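Local coordinates for small archaeal modifier protein 1 (Haloferax volcanii DS2, PDB 4HRO) that tags target proteins through an isopeptide bond from its C-terminal glycine to substrate lysines and carries sulfur for molybdenum cofactor biosynthesis, at residues A29-A34 against E67-G72; I60-N65 against L81-P86; W6-D11 against R19-D24. One frame throughout, in Å; residues are numbered along the deposited sequence.

Contact 1. Residues A29-A34 against E67-G72; sequences ATVGDA and EAAALG
Val31 and Leu71 meet where the N terminus of helix 31-41 of this beta-grasp fold touches the turn after the edge strand 67-68. Their side chains cross at about a right angle, Val31 CG1 lying 4.0 Å from Leu71 CD2. Val31 CG1 is anti to the backbone N (chi1 168°), while CG2 is turned toward the CB of Ala69, a looser approach. Leu71 CB and CD2 rest against Gly32 CA, and Gly32 CA and Leu71 CA are 4.3 Å apart.

The polar link is Gly32 N to Leu71 O at 2.8 Å, nearly straight at 162° and in the carbonyl plane on a lone pair, so a first-turn helix N-H is satisfied by the loop. Thr30 and Asp33 form a capping box: Asp33 N donates to Thr30 OG1, and Thr30 N returns a bond to Asp33 OD2, met from above the carboxylate plane. With OG1 held by Asp33 N, the CG2 of Thr30 reaches toward Gly72 O. On the inner side, Val31 also packs on Val62 of strand 61-64. At the N-cap itself, Thr30 CB sits 3.2 Å from Leu71 O.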
# COMPACT_ATOMS: atom_id res chain seq x y z
N ALA A 29 6.49 -7.50 9.18
CA ALA A 29 5.98 -7.20 7.84
C ALA A 29 6.68 -5.99 7.26
O ALA A 29 6.84 -4.98 7.94
CB ALA A 29 4.49 -6.94 7.87
N THR A 30 7.06 -6.08 6.00
CA THR A 30 7.63 -4.94 5.30
C THR A 30 6.52 -4.06 4.73
O THR A 30 5.34 -4.42 4.73
CB THR A 30 8.50 -5.42 4.15
OG1 THR A 30 7.65 -6.13 3.24
CG2 THR A 30 9.63 -6.31 4.64
N VAL A 31 6.91 -2.92 4.20
CA VAL A 31 5.99 -2.09 3.47
C VAL A 31 5.35 -2.86 2.32
O VAL A 31 4.14 -2.75 2.08
CB VAL A 31 6.71 -0.80 2.98
CG1 VAL A 31 5.87 -0.06 1.96
CG2 VAL A 31 7.08 0.10 4.18
N GLY A 32 6.14 -3.66 1.61
CA GLY A 32 5.63 -4.53 0.57
C GLY A 32 4.60 -5.54 1.06
O GLY A 32 3.59 -5.80 0.41
N ASP A 33 4.84 -6.12 2.23
CA ASP A 33 3.86 -7.00 2.84
C ASP A 33 2.57 -6.24 3.18
O ASP A 33 1.47 -6.74 2.97
CB ASP A 33 4.40 -7.65 4.11
CG ASP A 33 5.55 -8.60 3.87
OD1 ASP A 33 5.62 -9.21 2.79
OD2 ASP A 33 6.37 -8.73 4.78
N ALA A 34 2.70 -5.01 3.69
CA ALA A 34 1.51 -4.19 3.98
C ALA A 34 0.76 -3.82 2.69
O ALA A 34 -0.48 -3.76 2.69
CB ALA A 34 1.90 -2.94 4.76
N GLU A 67 7.19 9.92 4.31
CA GLU A 67 8.47 9.83 3.59
C GLU A 67 8.43 8.69 2.59
O GLU A 67 7.86 7.63 2.88
CB GLU A 67 9.61 9.58 4.58
CG GLU A 67 9.75 10.60 5.71
CD GLU A 67 10.92 10.28 6.64
OE1 GLU A 67 10.68 10.07 7.85
OE2 GLU A 67 12.07 10.22 6.16
N ALA A 68 9.02 8.90 1.41
CA ALA A 68 9.12 7.84 0.42
C ALA A 68 9.74 6.59 1.04
O ALA A 68 10.74 6.69 1.75
CB ALA A 68 9.94 8.31 -0.80
N ALA A 69 9.14 5.43 0.77
CA ALA A 69 9.57 4.16 1.33
C ALA A 69 9.73 3.11 0.24
O ALA A 69 8.86 2.97 -0.63
CB ALA A 69 8.58 3.69 2.37
N ALA A 70 10.82 2.36 0.32
CA ALA A 70 11.02 1.18 -0.49
C ALA A 70 10.25 0.02 0.12
O ALA A 70 9.97 -0.01 1.33
CB ALA A 70 12.50 0.84 -0.58
N LEU A 71 9.91 -0.96 -0.72
CA LEU A 71 9.03 -2.03 -0.27
C LEU A 71 9.67 -2.91 0.80
O LEU A 71 8.97 -3.55 1.58
CB LEU A 71 8.53 -2.89 -1.45
CG LEU A 71 7.60 -2.20 -2.45
CD1 LEU A 71 6.98 -3.23 -3.38
CD2 LEU A 71 6.52 -1.39 -1.80
N GLY A 72 10.99 -2.97 0.87
CA GLY A 72 11.67 -3.74 1.91
C GLY A 72 11.77 -3.09 3.27
O GLY A 72 12.25 -3.72 4.22

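Contact 2. Residues I60-N65 against L81-P86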
# COMPACT_ATOMS: atom_id res chain seq x y z
N ILE A 60 4.87 4.84 -9.22
CA ILE A 60 3.96 4.81 -8.07
C ILE A 60 4.75 5.25 -6.86
O ILE A 60 5.88 4.82 -6.66
CB ILE A 60 3.41 3.41 -7.84
CG1 ILE A 60 2.40 3.10 -8.94
CG2 ILE A 60 2.75 3.29 -6.43
CD1 ILE A 60 1.80 1.73 -8.86
N ASN A 61 4.16 6.12 -6.05
CA ASN A 61 4.86 6.67 -4.89
C ASN A 61 4.25 6.14 -3.59
O ASN A 61 3.13 6.52 -3.21
CB ASN A 61 4.87 8.20 -4.91
CG ASN A 61 5.71 8.77 -6.05
OD1 ASN A 61 6.51 8.07 -6.66
ND2 ASN A 61 5.53 10.06 -6.33
N VAL A 62 5.01 5.29 -2.91
CA VAL A 62 4.64 4.68 -1.66
C VAL A 62 5.30 5.49 -0.56
O VAL A 62 6.53 5.66 -0.57
CB VAL A 62 5.13 3.23 -1.60
CG1 VAL A 62 4.71 2.60 -0.30
CG2 VAL A 62 4.61 2.42 -2.79
N LEU A 63 4.52 5.98 0.40
CA LEU A 63 5.04 6.70 1.55
C LEU A 63 4.74 5.96 2.83
O LEU A 63 3.67 5.33 2.97
CB LEU A 63 4.45 8.10 1.66
CG LEU A 63 4.53 9.02 0.46
CD1 LEU A 63 4.00 10.39 0.85
CD2 LEU A 63 5.90 9.12 -0.13
N ARG A 64 5.66 6.06 3.77
CA ARG A 64 5.47 5.60 5.14
C ARG A 64 5.68 6.80 6.05
O ARG A 64 6.77 7.40 6.07
CB ARG A 64 6.48 4.50 5.49
CG ARG A 64 6.39 4.07 6.93
CD ARG A 64 7.46 3.11 7.32
NE ARG A 64 7.22 2.66 8.69
CZ ARG A 64 8.16 2.42 9.60
NH1 ARG A 64 9.46 2.56 9.33
NH2 ARG A 64 7.78 2.03 10.81
N ASN A 65 4.64 7.19 6.79
CA ASN A 65 4.71 8.32 7.70
C ASN A 65 5.29 9.55 7.00
O ASN A 65 6.12 10.27 7.56
CB ASN A 65 5.48 7.94 8.96
CG ASN A 65 4.88 6.74 9.68
OD1 ASN A 65 5.59 5.87 10.19
ND2 ASN A 65 3.57 6.69 9.72
N LEU A 81 0.42 4.83 5.97
CA LEU A 81 0.99 4.49 4.68
C LEU A 81 0.16 5.17 3.61
O LEU A 81 -1.06 5.29 3.76
CB LEU A 81 0.98 2.96 4.49
CG LEU A 81 1.64 2.16 5.62
CD1 LEU A 81 1.53 0.66 5.33
CD2 LEU A 81 3.07 2.58 5.87
N ALA A 82 0.79 5.59 2.53
CA ALA A 82 0.07 6.28 1.44
C ALA A 82 0.51 5.72 0.10
O ALA A 82 1.70 5.43 -0.11
CB ALA A 82 0.28 7.78 1.49
N LEU A 83 -0.44 5.59 -0.81
CA LEU A 83 -0.21 5.06 -2.12
C LEU A 83 -0.75 6.04 -3.15
O LEU A 83 -1.98 6.23 -3.26
CB LEU A 83 -0.91 3.71 -2.26
CG LEU A 83 -0.55 2.86 -3.47
CD1 LEU A 83 0.90 2.45 -3.44
CD2 LEU A 83 -1.43 1.62 -3.55
N PHE A 84 0.16 6.66 -3.90
CA PHE A 84 -0.21 7.60 -4.95
C PHE A 84 0.09 7.00 -6.30
O PHE A 84 1.18 6.46 -6.52
CB PHE A 84 0.58 8.91 -4.83
CG PHE A 84 0.22 9.76 -3.65
CD1 PHE A 84 -0.78 10.69 -3.74
CD2 PHE A 84 0.93 9.66 -2.46
CE1 PHE A 84 -1.11 11.49 -2.67
CE2 PHE A 84 0.60 10.46 -1.39
CZ PHE A 84 -0.41 11.38 -1.50
N PRO A 85 -0.84 7.13 -7.25
CA PRO A 85 -0.51 6.78 -8.62
C PRO A 85 0.55 7.74 -9.20
O PRO A 85 0.85 8.78 -8.62
CB PRO A 85 -1.85 6.86 -9.34
CG PRO A 85 -2.61 7.89 -8.57
CD PRO A 85 -2.15 7.79 -7.14
N PRO A 86 1.12 7.39 -10.35
CA PRO A 86 2.13 8.24 -10.98
C PRO A 86 1.68 9.68 -11.18
O PRO A 86 0.52 9.91 -11.52
CB PRO A 86 2.33 7.57 -12.34
CG PRO A 86 2.04 6.14 -12.09
CD PRO A 86 0.89 6.14 -11.11
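Leu83 and Ile60 touch on the buried side of an antiparallel strand pair, 61-64 against 81-84, whose short axes approach to 4.7 Å at 168°. Four backbone bonds set the register: Asn61 and Phe84 exchange N-H and C=O reciprocally, as do Leu63 and Ala82, with Leu63 N to Ala82 O at 2.9 Å. Val62-Leu83, between them, and Arg64-Leu81, beyond Leu63-Ala82, are the non-hydrogen-bonded pairs, and their side chains share one face; CA-H...O contacts, such as Val62 CA to Ala82 O, supplement the conventional bonds.

Arg64 can be followed outward. Its CB lies 3.9 Å from Leu81 CD2, and CG, anti to the backbone N (chi1 175°), comes to 3.8 Å from the same methyl. The chain then runs extended from CG to NE; the side chain also touches Ala69 and Ala76, and at its charged end NE forms a salt bridge with Asp79 OD2. The aliphatic base of the arginine therefore packs while its guanidinium is paired.

Further along this face, Leu83 CD1 is a shared methyl, 3.6 Å from Ile60 CG2 and 3.8 Å from Val62 CG2. Leu83 also packs on Leu35 and Leu38 of helix 31-41, which places this face against the core of the beta-grasp fold. The other face carries Leu63, Ala82 and Phe84. Leu63 CD1 approaches Phe84 CE2 obliquely, whereas Asn61 O lies at the ring edge, in its plane; the ring also stacks with Phe9, just after strand 2-8.

Chemically, the pairing divides its work: reciprocal amide bonds pair the backbones of Asn61 and Leu63 with those of Phe84 and Ala82, methyls of Ile60, Val62 and Leu83 pack together on the helix-facing side, and the arginine's cationic group reaches a carboxylate that would be expected to offset its charge.

Contact 3. Residues W6-D11 against R19-D24; sequences WKLFAD and RTVRVD
The Trp6 indole meets the neighbouring strand through its edge: Val23 CG1 lies near the ring plane, 4.0 Å from Trp6 CD1, and Val21 O is also at the edge. Trp6 and Val23 cross obliquely, and Val23 CG2 approaches both CD1 and NE1. The indole also packs on Leu35 and Leu38 of helix 31-41. The second flat pair is Phe9 and Arg19, whose ring and guanidinium planes are 87° apart; Arg19 NH2 stands 3.7 Å from Phe9 CD1 and equally near CE1, approaching obliquely. A bend at chi3 (66°) turns the arginine chain, and Leu8 O lies over one guanidinium face, offset toward its rim. One face of the Phe9 ring has a water above it, likewise toward the rim.

That water donates to both Leu8 O and Arg19 O, joining the two segments beside the Leu8 N to Arg19 O bond. This bond is 3.0 Å long and comes from above the carbonyl plane, so Arg19 O accepts both a backbone N-H and a water. Trp6 and Val21 form a reciprocal hydrogen-bonded pair, Val21 N to Trp6 O being 2.8 Å. Lys7 and Thr20 follow as a non-hydrogen-bonded pair; their side chains lie side by side, with Lys7 CG 4.1 Å from Thr20 CG2. Leu8 CD1 meets Val21 CG2.

The axes of 6-8 and 20-24 approach to 4.8 Å, with N-to-C directions 156° apart. Trp6, Leu8 and Val21 all contact helix 31-41, while Lys7 and Thr20 occupy the other face. A helix-packed antiparallel pair of this kind, with strand 2-8 inside and strand 20-25 at the border, is the first antiparallel strand pair of the ubiquitin-like beta-grasp fold, here connected through helix 10-16.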
# COMPACT_ATOMS: atom_id res chain seq x y z
N TRP A 6 -3.71 2.47 5.20
CA TRP A 6 -3.35 3.02 3.91
C TRP A 6 -4.31 4.15 3.55
O TRP A 6 -5.53 4.03 3.74
CB TRP A 6 -3.48 1.95 2.83
CG TRP A 6 -2.36 0.97 2.80
CD1 TRP A 6 -2.32 -0.25 3.40
CD2 TRP A 6 -1.12 1.14 2.13
NE1 TRP A 6 -1.11 -0.86 3.14
CE2 TRP A 6 -0.35 -0.02 2.36
CE3 TRP A 6 -0.55 2.17 1.37
CZ2 TRP A 6 0.94 -0.18 1.85
CZ3 TRP A 6 0.72 2.01 0.87
CH2 TRP A 6 1.45 0.85 1.11
N LYS A 7 -3.75 5.22 2.98
CA LYS A 7 -4.52 6.20 2.24
C LYS A 7 -4.28 6.02 0.76
O LYS A 7 -3.15 5.77 0.32
CB LYS A 7 -4.14 7.61 2.66
CG LYS A 7 -4.96 8.06 3.85
CD LYS A 7 -4.69 9.49 4.21
CE LYS A 7 -5.82 10.06 5.03
NZ LYS A 7 -5.48 11.41 5.49
N LEU A 8 -5.38 6.10 0.01
CA LEU A 8 -5.39 5.92 -1.44
C LEU A 8 -5.93 7.18 -2.10
O LEU A 8 -6.74 7.90 -1.52
CB LEU A 8 -6.31 4.76 -1.81
CG LEU A 8 -6.02 3.41 -1.16
CD1 LEU A 8 -7.09 2.40 -1.60
CD2 LEU A 8 -4.63 2.93 -1.42
N PHE A 9 -5.52 7.41 -3.35
CA PHE A 9 -5.81 8.63 -4.08
C PHE A 9 -6.25 8.33 -5.49
O PHE A 9 -5.86 7.31 -6.08
CB PHE A 9 -4.59 9.56 -4.04
CG PHE A 9 -4.21 9.93 -2.65
CD1 PHE A 9 -4.78 11.05 -2.06
CD2 PHE A 9 -3.40 9.12 -1.91
CE1 PHE A 9 -4.50 11.36 -0.74
CE2 PHE A 9 -3.11 9.43 -0.58
CZ PHE A 9 -3.67 10.53 -0.00
N ALA A 10 -7.08 9.22 -6.01
CA ALA A 10 -7.51 9.22 -7.40
C ALA A 10 -8.06 7.84 -7.77
O ALA A 10 -8.93 7.30 -7.09
CB ALA A 10 -6.35 9.70 -8.33
N ASP A 11 -7.57 7.25 -8.86
CA ASP A 11 -8.13 5.99 -9.33
C ASP A 11 -7.96 4.83 -8.35
O ASP A 11 -8.75 3.88 -8.36
CB ASP A 11 -7.53 5.63 -10.70
CG ASP A 11 -6.01 5.63 -10.73
OD1 ASP A 11 -5.37 6.66 -10.41
OD2 ASP A 11 -5.44 4.59 -11.14
N ARG A 19 -11.07 5.90 0.51
CA ARG A 19 -9.83 6.67 0.58
C ARG A 19 -8.91 6.18 1.70
O ARG A 19 -7.76 6.58 1.75
CB ARG A 19 -10.16 8.15 0.75
CG ARG A 19 -10.86 8.74 -0.46
CD ARG A 19 -11.17 10.21 -0.29
NE ARG A 19 -9.97 11.04 -0.22
CZ ARG A 19 -9.21 11.36 -1.27
NH1 ARG A 19 -9.50 10.92 -2.48
NH2 ARG A 19 -8.15 12.11 -1.08
N THR A 20 -9.43 5.32 2.59
CA THR A 20 -8.66 4.78 3.68
C THR A 20 -8.94 3.28 3.80
O THR A 20 -10.08 2.84 3.59
CB THR A 20 -8.99 5.48 5.02
OG1 THR A 20 -10.32 5.17 5.44
CG2 THR A 20 -8.82 7.01 4.93
N VAL A 21 -7.91 2.51 4.11
CA VAL A 21 -8.06 1.07 4.28
C VAL A 21 -7.21 0.61 5.44
O VAL A 21 -5.99 0.77 5.44
CB VAL A 21 -7.64 0.27 3.02
CG1 VAL A 21 -7.76 -1.22 3.28
CG2 VAL A 21 -8.48 0.65 1.82
N ARG A 22 -7.85 0.01 6.44
CA ARG A 22 -7.16 -0.57 7.57
C ARG A 22 -6.57 -1.92 7.21
O ARG A 22 -7.24 -2.73 6.55
CB ARG A 22 -8.13 -0.77 8.74
CG ARG A 22 -8.82 0.47 9.23
CD ARG A 22 -9.71 0.16 10.42
NE ARG A 22 -10.53 1.30 10.79
CZ ARG A 22 -11.48 1.29 11.73
NH1 ARG A 22 -11.72 0.19 12.42
NH2 ARG A 22 -12.17 2.39 11.96
N VAL A 23 -5.35 -2.17 7.67
CA VAL A 23 -4.74 -3.49 7.54
C VAL A 23 -4.09 -3.89 8.87
O VAL A 23 -3.82 -3.05 9.73
CB VAL A 23 -3.70 -3.59 6.37
CG1 VAL A 23 -4.36 -3.29 5.03
CG2 VAL A 23 -2.47 -2.69 6.61
N ASP A 24 -3.84 -5.19 9.02
CA ASP A 24 -3.28 -5.78 10.25
C ASP A 24 -2.24 -6.80 9.77
O ASP A 24 -2.60 -7.76 9.09
CB ASP A 24 -4.42 -6.42 11.04
CG ASP A 24 -3.99 -7.16 12.29
OD1 ASP A 24 -2.84 -7.05 12.73
OD2 ASP A 24 -4.87 -7.86 12.84
O HOH W 1 -6.73 9.17 1.02

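From the N terminus, contact 3 closes first: strand 2-8 runs through helix 10-16 and returns as strand 20-25, a local loop complete before the others open. The chain then enters helix 31-41, where contact 1 starts, and contact 2 opens at 60-65 before contact 1 closes at 67-72. Contact 2 closes last, at 81-86, so contacts 1 and 2 cross while contact 3 stands in series with both. Strand 80-84 pairs with strand 2-8 through Leu81 O to Lys7 N, joining contacts 2 and 3 in one sheet; Ala69 N to Val62 O joins contacts 1 and 2. Trp6 NE1 reaches Ala34 O weakly, linking contact 3 to the helix of contact 1.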